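Local coordinates for protein predicted acetyltransferase (Clostridium acetobutylicum, PDB 3MGD) that binds acetyl-CoA in a GNAT-type fold and probably transfers its acetyl group to an acceptor substrate, at residues K10-L15 with E37-F42; V16-R21 with N60-T65; T88-E93 with G100-M105; G104-L109 with Y136-T141. All coordinates share one frame; numbering follows the deposited sequence. Where two conformers were deposited one is given.

Overall arrangement
From the N terminus, helices 12-25 and 35-47 pack together in contact 1, which closes the loop between the first two helices of the GNAT fold. Contact 2 crosses it along the chain: it leaves the same helix 12-25 and reaches strand 61-72, so the helix is tied both to its helical neighbour and to the sheet. Contact 3 follows in series, a short loop joining strand 83-92 to helix 101-115 round acetyl-CoA. It meets contact 2 through neighbouring strands and the T65 hydroxyl, bonded to the N89 carbonyl. Contact 4 starts on G104 and M105, shared with contact 3, and brings the end of helix 129-136 onto helix 101-115. Contacts 1 and 4 lie on opposite sides of the chain's centre.

Contact 1 (K10-L15 with E37-F42); sequences KDISLL and ELTRYF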
# COMPACT_ATOMS: atom_id res chain seq x y z
N LYS A 10 -24.49 8.00 3.26
CA LYS A 10 -25.69 7.89 2.42
C LYS A 10 -25.39 7.55 0.96
O LYS A 10 -26.23 7.00 0.24
CB LYS A 10 -26.47 9.21 2.50
CG LYS A 10 -27.81 9.24 1.79
CD LYS A 10 -28.39 10.65 1.84
CE LYS A 10 -29.75 10.75 1.17
NZ LYS A 10 -30.28 12.15 1.26
N ASP A 11 -24.18 7.90 0.52
CA ASP A 11 -23.76 7.71 -0.87
C ASP A 11 -23.17 6.34 -1.18
O ASP A 11 -22.80 6.07 -2.32
CB ASP A 11 -22.72 8.76 -1.26
CG ASP A 11 -23.26 10.19 -1.18
OD1 ASP A 11 -24.33 10.46 -1.77
OD2 ASP A 11 -22.61 11.03 -0.53
N ILE A 12 -23.06 5.47 -0.18
CA ILE A 12 -22.33 4.21 -0.38
C ILE A 12 -22.83 3.31 -1.53
O ILE A 12 -22.03 2.77 -2.30
CB ILE A 12 -22.17 3.42 0.94
CG1 ILE A 12 -21.23 4.17 1.88
CG2 ILE A 12 -21.61 2.02 0.67
CD1 ILE A 12 -21.00 3.49 3.22
N SER A 13 -24.14 3.14 -1.66
CA SER A 13 -24.60 2.25 -2.74
C SER A 13 -24.23 2.82 -4.13
O SER A 13 -23.98 2.07 -5.05
CB SER A 13 -26.10 1.97 -2.62
OG SER A 13 -26.85 3.14 -2.85
N LEU A 14 -24.15 4.14 -4.25
CA LEU A 14 -23.72 4.76 -5.51
C LEU A 14 -22.22 4.54 -5.77
O LEU A 14 -21.81 4.22 -6.88
CB LEU A 14 -23.98 6.26 -5.50
CG LEU A 14 -25.43 6.72 -5.35
CD1 LEU A 14 -25.45 8.23 -5.12
CD2 LEU A 14 -26.24 6.34 -6.58
N LEU A 15 -21.41 4.72 -4.73
CA LEU A 15 -19.97 4.50 -4.81
C LEU A 15 -19.65 3.06 -5.18
O LEU A 15 -18.72 2.79 -5.96
CB LEU A 15 -19.32 4.81 -3.46
CG LEU A 15 -18.77 6.22 -3.26
CD1 LEU A 15 -19.57 7.28 -3.98
CD2 LEU A 15 -18.61 6.53 -1.78
N GLU A 37 -18.42 -7.07 -0.01
CA GLU A 37 -17.08 -6.62 0.37
C GLU A 37 -16.86 -5.14 0.04
O GLU A 37 -16.21 -4.42 0.81
CB GLU A 37 -16.02 -7.47 -0.33
CG GLU A 37 -15.92 -8.91 0.18
CD GLU A 37 -16.91 -9.87 -0.49
OE1 GLU A 37 -17.85 -9.44 -1.21
OE2 GLU A 37 -16.73 -11.09 -0.30
N LEU A 38 -17.36 -4.70 -1.11
CA LEU A 38 -17.28 -3.28 -1.48
C LEU A 38 -18.04 -2.43 -0.45
O LEU A 38 -17.53 -1.43 0.05
CB LEU A 38 -17.84 -3.05 -2.90
CG LEU A 38 -16.98 -3.44 -4.10
CD1 LEU A 38 -17.77 -3.37 -5.43
CD2 LEU A 38 -15.71 -2.59 -4.16
N THR A 39 -19.26 -2.84 -0.13
CA THR A 39 -20.10 -2.08 0.81
C THR A 39 -19.47 -1.99 2.19
O THR A 39 -19.51 -0.95 2.84
CB THR A 39 -21.49 -2.71 0.95
OG1 THR A 39 -22.10 -2.81 -0.34
CG2 THR A 39 -22.38 -1.88 1.88
N ARG A 40 -18.90 -3.10 2.63
CA ARG A 40 -18.19 -3.12 3.91
C ARG A 40 -16.94 -2.23 3.87
O ARG A 40 -16.68 -1.53 4.83
CB ARG A 40 -17.82 -4.56 4.29
CG ARG A 40 -17.12 -4.71 5.63
CD ARG A 40 -16.94 -6.19 5.93
NE ARG A 40 -16.08 -6.83 4.93
CZ ARG A 40 -15.95 -8.14 4.77
NH1 ARG A 40 -16.64 -8.99 5.52
NH2 ARG A 40 -15.13 -8.61 3.83
N TYR A 41 -16.19 -2.27 2.77
CA TYR A 41 -15.00 -1.42 2.62
C TYR A 41 -15.34 0.07 2.74
O TYR A 41 -14.66 0.81 3.46
CB TYR A 41 -14.30 -1.67 1.28
CG TYR A 41 -13.13 -0.74 1.05
CD1 TYR A 41 -11.89 -0.99 1.64
CD2 TYR A 41 -13.26 0.39 0.25
CE1 TYR A 41 -10.82 -0.13 1.44
CE2 TYR A 41 -12.20 1.25 0.05
CZ TYR A 41 -10.98 0.98 0.64
OH TYR A 41 -9.93 1.84 0.44
N PHE A 42 -16.38 0.50 2.03
CA PHE A 42 -16.79 1.90 2.06
C PHE A 42 -17.33 2.26 3.43
O PHE A 42 -16.95 3.28 4.01
CB PHE A 42 -17.84 2.20 0.97
CG PHE A 42 -17.25 2.37 -0.41
CD1 PHE A 42 -16.46 3.47 -0.70
CD2 PHE A 42 -17.50 1.44 -1.41
CE1 PHE A 42 -15.93 3.64 -1.97
CE2 PHE A 42 -16.98 1.59 -2.68
CZ PHE A 42 -16.18 2.69 -2.97
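I12 and L15 of helix 12-25 pack against F42 of helix 35-47, joining the first two helices of the GNAT fold through an apolar interface. The summed buried surface is 230 Å², and F42 contributes 89 Å² of it. The first kind of interaction is aliphatic. I12 lies alongside the root of F42 and runs past it in the opposite direction, its CG2 3.8 Å from F42 CB. With CG1 of I12 beside the backbone N (chi1 -69°), CG2 stands anti to that N and also comes within 4.2 Å of T39 CG2 at the margin of the interface. The hydroxyl of T39 is engaged within its own helix, bonded to the carbonyl of D35.

The second kind is CH-pi. L15 sits over one face of the F42 ring with its CB 3.9 Å from the ring centroid and only 14° off the normal, a nearly perpendicular approach. F42 also touches V16 of helix 12-25 and L51 and E53 of strand 51-58, which places the ring between the helix pair and the sheet. P75 of the second subunit packs on L38 and Y41. One branch of L15 continues the coverage toward the rim of the ring: its CD2 stands 3.9 Å from F42 CD1.

Contact 2 (V16-R21 with N60-T65); sequences VSIRKR and NQIIAT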
# COMPACT_ATOMS: atom_id res chain seq x y z
N VAL A 16 -20.42 2.14 -4.60
CA VAL A 16 -20.28 0.73 -4.92
C VAL A 16 -20.57 0.48 -6.40
O VAL A 16 -19.79 -0.20 -7.08
CB VAL A 16 -21.19 -0.15 -4.03
CG1 VAL A 16 -21.24 -1.57 -4.57
CG2 VAL A 16 -20.70 -0.12 -2.58
N SER A 17 -21.69 1.00 -6.89
CA SER A 17 -22.05 0.82 -8.30
C SER A 17 -21.04 1.44 -9.25
O SER A 17 -20.67 0.84 -10.26
CB SER A 17 -23.44 1.42 -8.60
OG SER A 17 -24.44 0.67 -7.95
N ILE A 18 -20.59 2.64 -8.92
CA ILE A 18 -19.64 3.34 -9.78
C ILE A 18 -18.30 2.61 -9.80
O ILE A 18 -17.66 2.53 -10.85
CB ILE A 18 -19.43 4.78 -9.35
CG1 ILE A 18 -20.76 5.53 -9.38
CG2 ILE A 18 -18.39 5.45 -10.25
CD1 ILE A 18 -20.70 6.91 -8.74
N ARG A 19 -17.87 2.08 -8.65
CA ARG A 19 -16.62 1.31 -8.65
C ARG A 19 -16.72 0.08 -9.56
O ARG A 19 -15.80 -0.20 -10.30
CB ARG A 19 -16.16 0.91 -7.23
CG ARG A 19 -14.87 0.05 -7.26
CD ARG A 19 -14.07 0.04 -5.93
NE ARG A 19 -12.98 -0.93 -6.04
CZ ARG A 19 -11.83 -0.71 -6.68
NH1 ARG A 19 -11.59 0.46 -7.28
NH2 ARG A 19 -10.93 -1.68 -6.76
N LYS A 20 -17.82 -0.66 -9.49
CA LYS A 20 -17.96 -1.80 -10.40
C LYS A 20 -17.94 -1.35 -11.86
O LYS A 20 -17.29 -1.97 -12.71
CB LYS A 20 -19.25 -2.58 -10.11
CG LYS A 20 -19.27 -3.31 -8.77
CD LYS A 20 -20.48 -4.23 -8.62
CE LYS A 20 -21.78 -3.47 -8.56
NZ LYS A 20 -22.95 -4.35 -8.17
N ARG A 21 -18.64 -0.26 -12.14
CA ARG A 21 -18.72 0.28 -13.48
C ARG A 21 -17.32 0.65 -14.00
O ARG A 21 -16.98 0.37 -15.14
CB ARG A 21 -19.61 1.51 -13.46
CG ARG A 21 -20.07 1.98 -14.81
CD ARG A 21 -21.27 2.86 -14.62
NE ARG A 21 -21.21 4.03 -15.48
CZ ARG A 21 -21.65 5.23 -15.12
NH1 ARG A 21 -22.18 5.42 -13.91
NH2 ARG A 21 -21.54 6.23 -15.97
N ASN A 60 -27.91 16.20 -10.09
CA ASN A 60 -27.76 15.10 -9.14
C ASN A 60 -27.67 13.69 -9.76
O ASN A 60 -28.31 12.74 -9.29
CB ASN A 60 -28.80 15.18 -8.02
CG ASN A 60 -28.43 16.22 -6.97
OD1 ASN A 60 -27.56 17.07 -7.20
ND2 ASN A 60 -29.07 16.14 -5.81
N GLN A 61 -26.88 13.60 -10.82
CA GLN A 61 -26.32 12.33 -11.27
C GLN A 61 -24.81 12.46 -11.16
O GLN A 61 -24.26 13.51 -11.49
CB GLN A 61 -26.72 12.04 -12.72
CG GLN A 61 -28.14 11.52 -12.87
CD GLN A 61 -28.40 10.32 -11.99
OE1 GLN A 61 -29.28 10.35 -11.12
NE2 GLN A 61 -27.63 9.26 -12.19
N ILE A 62 -24.13 11.41 -10.70
CA ILE A 62 -22.68 11.47 -10.55
C ILE A 62 -21.98 11.39 -11.91
O ILE A 62 -22.19 10.44 -12.67
CB ILE A 62 -22.15 10.38 -9.61
CG1 ILE A 62 -22.71 10.59 -8.19
CG2 ILE A 62 -20.62 10.44 -9.54
CD1 ILE A 62 -22.34 9.47 -7.23
N ILE A 63 -21.19 12.41 -12.21
CA ILE A 63 -20.40 12.49 -13.43
C ILE A 63 -19.00 11.90 -13.25
O ILE A 63 -18.46 11.28 -14.17
CB ILE A 63 -20.23 13.97 -13.84
CG1 ILE A 63 -21.60 14.59 -14.14
CG2 ILE A 63 -19.31 14.10 -15.03
CD1 ILE A 63 -22.31 13.93 -15.30
N ALA A 64 -18.40 12.12 -12.08
CA ALA A 64 -17.06 11.60 -11.82
C ALA A 64 -16.86 11.30 -10.33
O ALA A 64 -17.54 11.84 -9.47
CB ALA A 64 -16.00 12.58 -12.31
N THR A 65 -15.94 10.39 -10.05
CA THR A 65 -15.51 10.14 -8.69
C THR A 65 -13.99 10.13 -8.65
O THR A 65 -13.34 10.00 -9.69
CB THR A 65 -15.98 8.76 -8.19
OG1 THR A 65 -15.40 7.73 -9.00
CG2 THR A 65 -17.51 8.65 -8.23
O HOH W 1 -23.26 7.82 -12.23
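I18, with 73 Å² buried, is the centre of this contact; T65 and I62 give up 30 and 29 Å² to it. From helix 12-25 the side chain of I18 meets both strand residues: CD1 reaches I62 and T65, while CG2 adds a second contact to T65. Its CG1 branch is extended (chi2 170°), which carries CD1 out to I62, where it lies 3.4 Å from I62 CD1, a tight methyl-methyl contact, and 3.6 Å from I62 CG2. The same methyl is 3.7 Å from T65 CG2. I18 and T65 approach tip to tip, with I18 CG2 3.9 Å from T65 CG2. The T65 hydroxyl is turned to strand 83-92, where it bonds to the carbonyl of N89.

Beside this apolar centre, in one of the two R21 conformers, a water links the segments: it accepts from R21 NH1 at 3.1 Å, lying in the guanidinium plane, and donates to I62 O at 2.9 Å. Between I62 and T65, a classic beta bulge sets I63 and A64 together opposite A56 of strand 51-58. Helix 12-25 thus packs on the bulged strand 61-72, a helix-on-sheet layer of the GNAT fold.

Contact 3 (T88-E93 with G100-M105); sequences TNMYTE and GIATGM. With ACO (acetyl coenzyme *a), chain C.
Strand 88-92 and helix 101-105 run roughly antiparallel, at 148° with their axes 9.0 Å apart at closest approach, and T92 and A102 have the nearest CA atoms, 6.8 Å apart. They are the first two elements of a beta-alpha-beta unit, and the loop and helix N terminus between them form the pyrophosphate-binding site of the GNAT fold.

Selenomethionine M90 bends at chi3 (66°), bringing CE against the helix, 3.6 Å from A102 CB and also near M105 CB. T92 OG1 faces I101 CG2 across the contact and lies within hydrogen-bonding distance of two cofactor oxygens, O5A and O6A.

The pantetheine arm of acetyl-CoA runs along strand 83-92, as in GNAT proteins where this strand splays from its parallel neighbour (here 120-124). It pairs with the strand much as another strand would: N4P donates to M90 O at 2.6 Å, and T92 N gives O9P an almost straight bond of 171°. The M90 N bond to the acetyl oxygen is weak. At the helix start, backbone N-H groups of G100 and A102 point to O1A and O5A, one on each phosphate, and G98, S126 and K135 add further bonds to the cofactor. G100 occupies the N-cap position. T103 grips a single phosphate oxygen twice: O2A is 2.9 Å from T103 N and 2.6 Å from T103 OG1.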
# COMPACT_ATOMS: atom_id res chain seq x y z
N THR A 88 -7.38 6.21 -5.80
CA THR A 88 -8.17 5.08 -6.28
C THR A 88 -9.56 5.55 -6.66
O THR A 88 -9.90 6.72 -6.47
CB THR A 88 -8.23 3.99 -5.16
OG1 THR A 88 -8.75 2.77 -5.69
CG2 THR A 88 -9.08 4.45 -3.96
N ASN A 89 -10.37 4.63 -7.19
CA ASN A 89 -11.76 4.91 -7.48
C ASN A 89 -11.94 6.13 -8.37
O ASN A 89 -12.87 6.91 -8.17
CB ASN A 89 -12.57 5.09 -6.19
CG ASN A 89 -12.65 3.82 -5.38
OD1 ASN A 89 -12.21 2.76 -5.82
ND2 ASN A 89 -13.18 3.93 -4.16
N MSE A 90 -11.04 6.32 -9.32
CA MSE A 90 -11.22 7.43 -10.24
C MSE A 90 -12.00 6.99 -11.49
O MSE A 90 -11.66 6.02 -12.16
CB MSE A 90 -9.89 8.08 -10.60
CG MSE A 90 -9.24 8.72 -9.36
SE MSE A 90 -7.75 9.81 -9.86
CE MSE A 90 -8.71 11.20 -10.86
N TYR A 91 -13.04 7.75 -11.78
CA TYR A 91 -13.90 7.43 -12.91
C TYR A 91 -14.51 8.73 -13.39
O TYR A 91 -14.94 9.56 -12.58
CB TYR A 91 -14.99 6.43 -12.51
CG TYR A 91 -15.87 6.05 -13.69
CD1 TYR A 91 -15.48 5.07 -14.59
CD2 TYR A 91 -17.07 6.70 -13.92
CE1 TYR A 91 -16.28 4.73 -15.70
CE2 TYR A 91 -17.87 6.38 -15.01
CZ TYR A 91 -17.48 5.40 -15.89
OH TYR A 91 -18.30 5.10 -16.98
N THR A 92 -14.47 8.95 -14.70
CA THR A 92 -15.20 10.04 -15.30
C THR A 92 -16.14 9.46 -16.37
O THR A 92 -15.72 8.62 -17.18
CB THR A 92 -14.26 11.07 -15.98
OG1 THR A 92 -13.41 11.68 -15.00
CG2 THR A 92 -15.11 12.16 -16.69
N GLU A 93 -17.39 9.90 -16.37
CA GLU A 93 -18.37 9.51 -17.39
C GLU A 93 -17.74 9.70 -18.77
O GLU A 93 -17.15 10.74 -19.03
CB GLU A 93 -19.62 10.39 -17.26
CG GLU A 93 -20.74 10.06 -18.23
CD GLU A 93 -21.37 8.70 -17.95
OE1 GLU A 93 -21.73 8.44 -16.78
OE2 GLU A 93 -21.52 7.91 -18.90
N GLY A 100 -10.58 17.64 -18.33
CA GLY A 100 -9.75 17.98 -17.19
C GLY A 100 -10.39 17.64 -15.85
O GLY A 100 -9.92 18.08 -14.80
N ILE A 101 -11.46 16.85 -15.88
CA ILE A 101 -12.16 16.53 -14.63
C ILE A 101 -11.30 15.69 -13.68
O ILE A 101 -11.13 16.04 -12.52
CB ILE A 101 -13.51 15.84 -14.87
CG1 ILE A 101 -14.45 16.79 -15.61
CG2 ILE A 101 -14.12 15.39 -13.55
CD1 ILE A 101 -15.79 16.15 -15.94
N ALA A 102 -10.78 14.58 -14.18
CA ALA A 102 -9.89 13.75 -13.36
C ALA A 102 -8.66 14.55 -12.89
O ALA A 102 -8.26 14.42 -11.74
CB ALA A 102 -9.47 12.49 -14.13
N THR A 103 -8.10 15.39 -13.75
CA THR A 103 -6.94 16.21 -13.37
C THR A 103 -7.26 17.17 -12.21
O THR A 103 -6.47 17.31 -11.26
CB THR A 103 -6.35 16.98 -14.58
OG1 THR A 103 -5.87 16.05 -15.55
CG2 THR A 103 -5.21 17.89 -14.16
N GLY A 104 -8.42 17.82 -12.28
CA GLY A 104 -8.87 18.68 -11.21
C GLY A 104 -9.19 17.89 -9.94
O GLY A 104 -8.99 18.38 -8.83
N MSE A 105 -9.69 16.67 -10.09
CA MSE A 105 -9.90 15.79 -8.93
C MSE A 105 -8.57 15.49 -8.24
O MSE A 105 -8.50 15.49 -7.01
CB MSE A 105 -10.55 14.47 -9.35
CG MSE A 105 -12.02 14.55 -9.68
SE MSE A 105 -13.07 15.06 -8.12
CE MSE A 105 -14.72 14.07 -8.51
N1A ACO C . -5.90 21.18 -22.10
C2A ACO C . -5.54 20.21 -23.03
N3A ACO C . -5.87 18.85 -22.80
C4A ACO C . -6.57 18.48 -21.58
C5A ACO C . -6.93 19.48 -20.62
C6A ACO C . -6.61 20.81 -20.85
N6A ACO C . -6.99 21.82 -19.88
N7A ACO C . -7.61 18.84 -19.53
C8A ACO C . -7.67 17.48 -19.81
N9A ACO C . -7.00 17.24 -21.08
C1B ACO C . -6.96 15.95 -21.74
C2B ACO C . -5.62 15.36 -21.27
O2B ACO C . -4.41 16.01 -21.49
C3B ACO C . -5.78 13.90 -21.64
O3B ACO C . -5.43 13.49 -22.94
P3B ACO C . -3.99 12.93 -23.31
O7A ACO C . -3.80 13.10 -24.86
O8A ACO C . -3.90 11.43 -22.94
O9A ACO C . -2.91 13.69 -22.58
C4B ACO C . -7.27 13.67 -21.20
O4B ACO C . -7.95 14.92 -21.60
C5B ACO C . -7.68 13.07 -19.87
O5B ACO C . -7.48 13.97 -18.81
P1A ACO C . -8.68 14.34 -17.84
O1A ACO C . -9.81 15.07 -18.57
O2A ACO C . -8.09 15.16 -16.69
O3A ACO C . -9.19 12.96 -17.29
P2A ACO C . -10.67 12.41 -17.45
O4A ACO C . -11.04 12.10 -18.94
O5A ACO C . -11.66 13.31 -16.76
O6A ACO C . -10.73 11.07 -16.62
CBP ACO C . -10.11 8.75 -16.29
CCP ACO C . -9.69 10.14 -16.74
CDP ACO C . -8.90 7.83 -16.21
CEP ACO C . -10.77 8.89 -14.95
CAP ACO C . -11.11 8.17 -17.34
OAP ACO C . -10.52 8.00 -18.59
C9P ACO C . -11.89 6.96 -16.88
O9P ACO C . -12.85 7.04 -16.12
N8P ACO C . -11.45 5.68 -17.40
C7P ACO C . -12.09 4.44 -16.97
C6P ACO C . -11.85 4.17 -15.53
C5P ACO C . -10.38 4.31 -15.18
O5P ACO C . -9.52 3.82 -15.91
N4P ACO C . -10.05 5.07 -14.03
C3P ACO C . -8.72 5.07 -13.47
C2P ACO C . -8.34 3.87 -12.64
S1P ACO C . -6.75 3.99 -11.86
C ACO C . -6.84 4.86 -10.42
O ACO C . -7.91 5.28 -10.03
CH3 ACO C . -5.59 5.21 -9.70

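Contact 4 (G104-L109 with Y136-T141); sequences GMLDRL and YGFQDT
L106 and D107 of helix 101-115 meet Y136 at the C-terminal end of helix 129-136 in a partly buried contact that combines a CH-pi packing with one charged hydrogen bond. The summed buried surface is 197 Å², of which Y136 supplies 85 Å² and L106 66 Å².

Two groups of the helix approach the Y136 ring from different directions. L106 lies over one face: its CB is 3.9 Å from the ring centroid, 20° off the normal and displaced toward the rim, while its CD1 touches the CG and CD1 end of the same ring. D107 comes to the ring edge in its plane, and the Y136 hydroxyl donates to D107 OD1 at 2.7 Å. The bond reaches this oxygen on its anti side, slightly out of the carboxylate plane, and the planes of carboxylate and ring are turned 42° apart. Y136 CG is anti to the backbone N (chi1 -161°), which throws the ring from the helix end across to helix 101-115. Face packing and the hydroxyl bond together probably hold the ring's orientation.

Beyond Y136 the chain leaves its helix through a Schellman motif at G137, where phi is positive. F138 then turns back to L106, its CE1 4.3 Å from L106 CD2. L106 also rests on I87 and M90 of strand 83-92, and Y136 on T103 and V110 of its partner helix. L147 of the second subunit packs on Y136 and F138, while Q139 and D140 pair antiparallel with a strand of that subunit, so the sheet continues across the dimer interface beside these helices.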
# COMPACT_ATOMS: atom_id res chain seq x y z
N GLY A 104 -8.42 17.82 -12.28
CA GLY A 104 -8.87 18.68 -11.21
C GLY A 104 -9.19 17.89 -9.94
O GLY A 104 -8.99 18.38 -8.83
N MSE A 105 -9.69 16.67 -10.09
CA MSE A 105 -9.90 15.79 -8.93
C MSE A 105 -8.57 15.49 -8.24
O MSE A 105 -8.50 15.49 -7.01
CB MSE A 105 -10.55 14.47 -9.35
CG MSE A 105 -12.02 14.55 -9.68
SE MSE A 105 -13.07 15.06 -8.12
CE MSE A 105 -14.72 14.07 -8.51
N LEU A 106 -7.53 15.22 -9.02
CA LEU A 106 -6.21 14.98 -8.45
C LEU A 106 -5.78 16.15 -7.56
O LEU A 106 -5.21 15.94 -6.50
CB LEU A 106 -5.15 14.71 -9.54
CG LEU A 106 -5.26 13.38 -10.28
CD1 LEU A 106 -4.41 13.36 -11.54
CD2 LEU A 106 -4.87 12.24 -9.36
N ASP A 107 -6.08 17.39 -7.98
CA ASP A 107 -5.75 18.55 -7.15
C ASP A 107 -6.46 18.46 -5.80
O ASP A 107 -5.86 18.75 -4.76
CB ASP A 107 -6.12 19.88 -7.82
CG ASP A 107 -5.28 20.19 -9.05
OD1 ASP A 107 -4.12 19.73 -9.14
OD2 ASP A 107 -5.77 20.93 -9.93
N ARG A 108 -7.74 18.08 -5.82
CA ARG A 108 -8.50 17.98 -4.58
C ARG A 108 -7.95 16.88 -3.68
O ARG A 108 -7.94 17.02 -2.46
CB ARG A 108 -9.99 17.73 -4.85
CG ARG A 108 -10.67 18.85 -5.61
CD ARG A 108 -12.17 18.56 -5.72
NE ARG A 108 -12.88 19.61 -6.45
CZ ARG A 108 -13.39 20.71 -5.88
NH1 ARG A 108 -13.26 20.93 -4.57
NH2 ARG A 108 -14.02 21.60 -6.63
N LEU A 109 -7.51 15.77 -4.28
CA LEU A 109 -6.97 14.66 -3.49
C LEU A 109 -5.63 15.01 -2.87
O LEU A 109 -5.36 14.66 -1.73
CB LEU A 109 -6.87 13.39 -4.33
CG LEU A 109 -8.22 12.85 -4.83
CD1 LEU A 109 -7.99 11.64 -5.72
CD2 LEU A 109 -9.16 12.51 -3.69
N TYR A 136 0.52 14.52 -14.82
CA TYR A 136 0.42 15.19 -13.53
C TYR A 136 1.71 15.17 -12.71
O TYR A 136 1.86 15.97 -11.78
CB TYR A 136 -0.70 14.54 -12.70
CG TYR A 136 -1.21 15.38 -11.56
CD1 TYR A 136 -2.17 16.38 -11.77
CD2 TYR A 136 -0.79 15.15 -10.26
CE1 TYR A 136 -2.64 17.15 -10.71
CE2 TYR A 136 -1.27 15.91 -9.21
CZ TYR A 136 -2.19 16.90 -9.43
OH TYR A 136 -2.66 17.63 -8.37
N GLY A 137 2.62 14.25 -13.01
CA GLY A 137 3.87 14.18 -12.29
C GLY A 137 4.12 12.87 -11.56
O GLY A 137 5.14 12.73 -10.90
N PHE A 138 3.21 11.91 -11.66
CA PHE A 138 3.48 10.63 -11.03
C PHE A 138 4.66 9.96 -11.74
O PHE A 138 4.82 10.08 -12.95
CB PHE A 138 2.25 9.73 -11.03
CG PHE A 138 1.22 10.12 -10.00
CD1 PHE A 138 0.34 11.16 -10.24
CD2 PHE A 138 1.13 9.43 -8.80
CE1 PHE A 138 -0.61 11.50 -9.30
CE2 PHE A 138 0.19 9.77 -7.86
CZ PHE A 138 -0.68 10.82 -8.10
N GLN A 139 5.50 9.26 -10.97
CA GLN A 139 6.71 8.65 -11.50
C GLN A 139 6.68 7.12 -11.49
O GLN A 139 6.23 6.52 -10.52
CB GLN A 139 7.91 9.11 -10.67
CG GLN A 139 8.02 10.62 -10.57
CD GLN A 139 8.50 11.22 -11.86
OE1 GLN A 139 9.54 10.83 -12.38
NE2 GLN A 139 7.75 12.18 -12.39
N ASP A 140 7.18 6.53 -12.58
CA ASP A 140 7.49 5.10 -12.67
C ASP A 140 8.16 4.60 -11.40
O ASP A 140 8.98 5.30 -10.80
CB ASP A 140 8.47 4.84 -13.82
CG ASP A 140 7.83 4.95 -15.19
OD1 ASP A 140 6.59 4.84 -15.29
OD2 ASP A 140 8.58 5.14 -16.17
N THR A 141 7.82 3.37 -11.00
CA THR A 141 8.38 2.76 -9.79
C THR A 141 8.75 1.29 -10.00
O THR A 141 8.01 0.39 -9.60
CB THR A 141 7.39 2.81 -8.60
OG1 THR A 141 6.87 4.14 -8.44
CG2 THR A 141 8.08 2.37 -7.31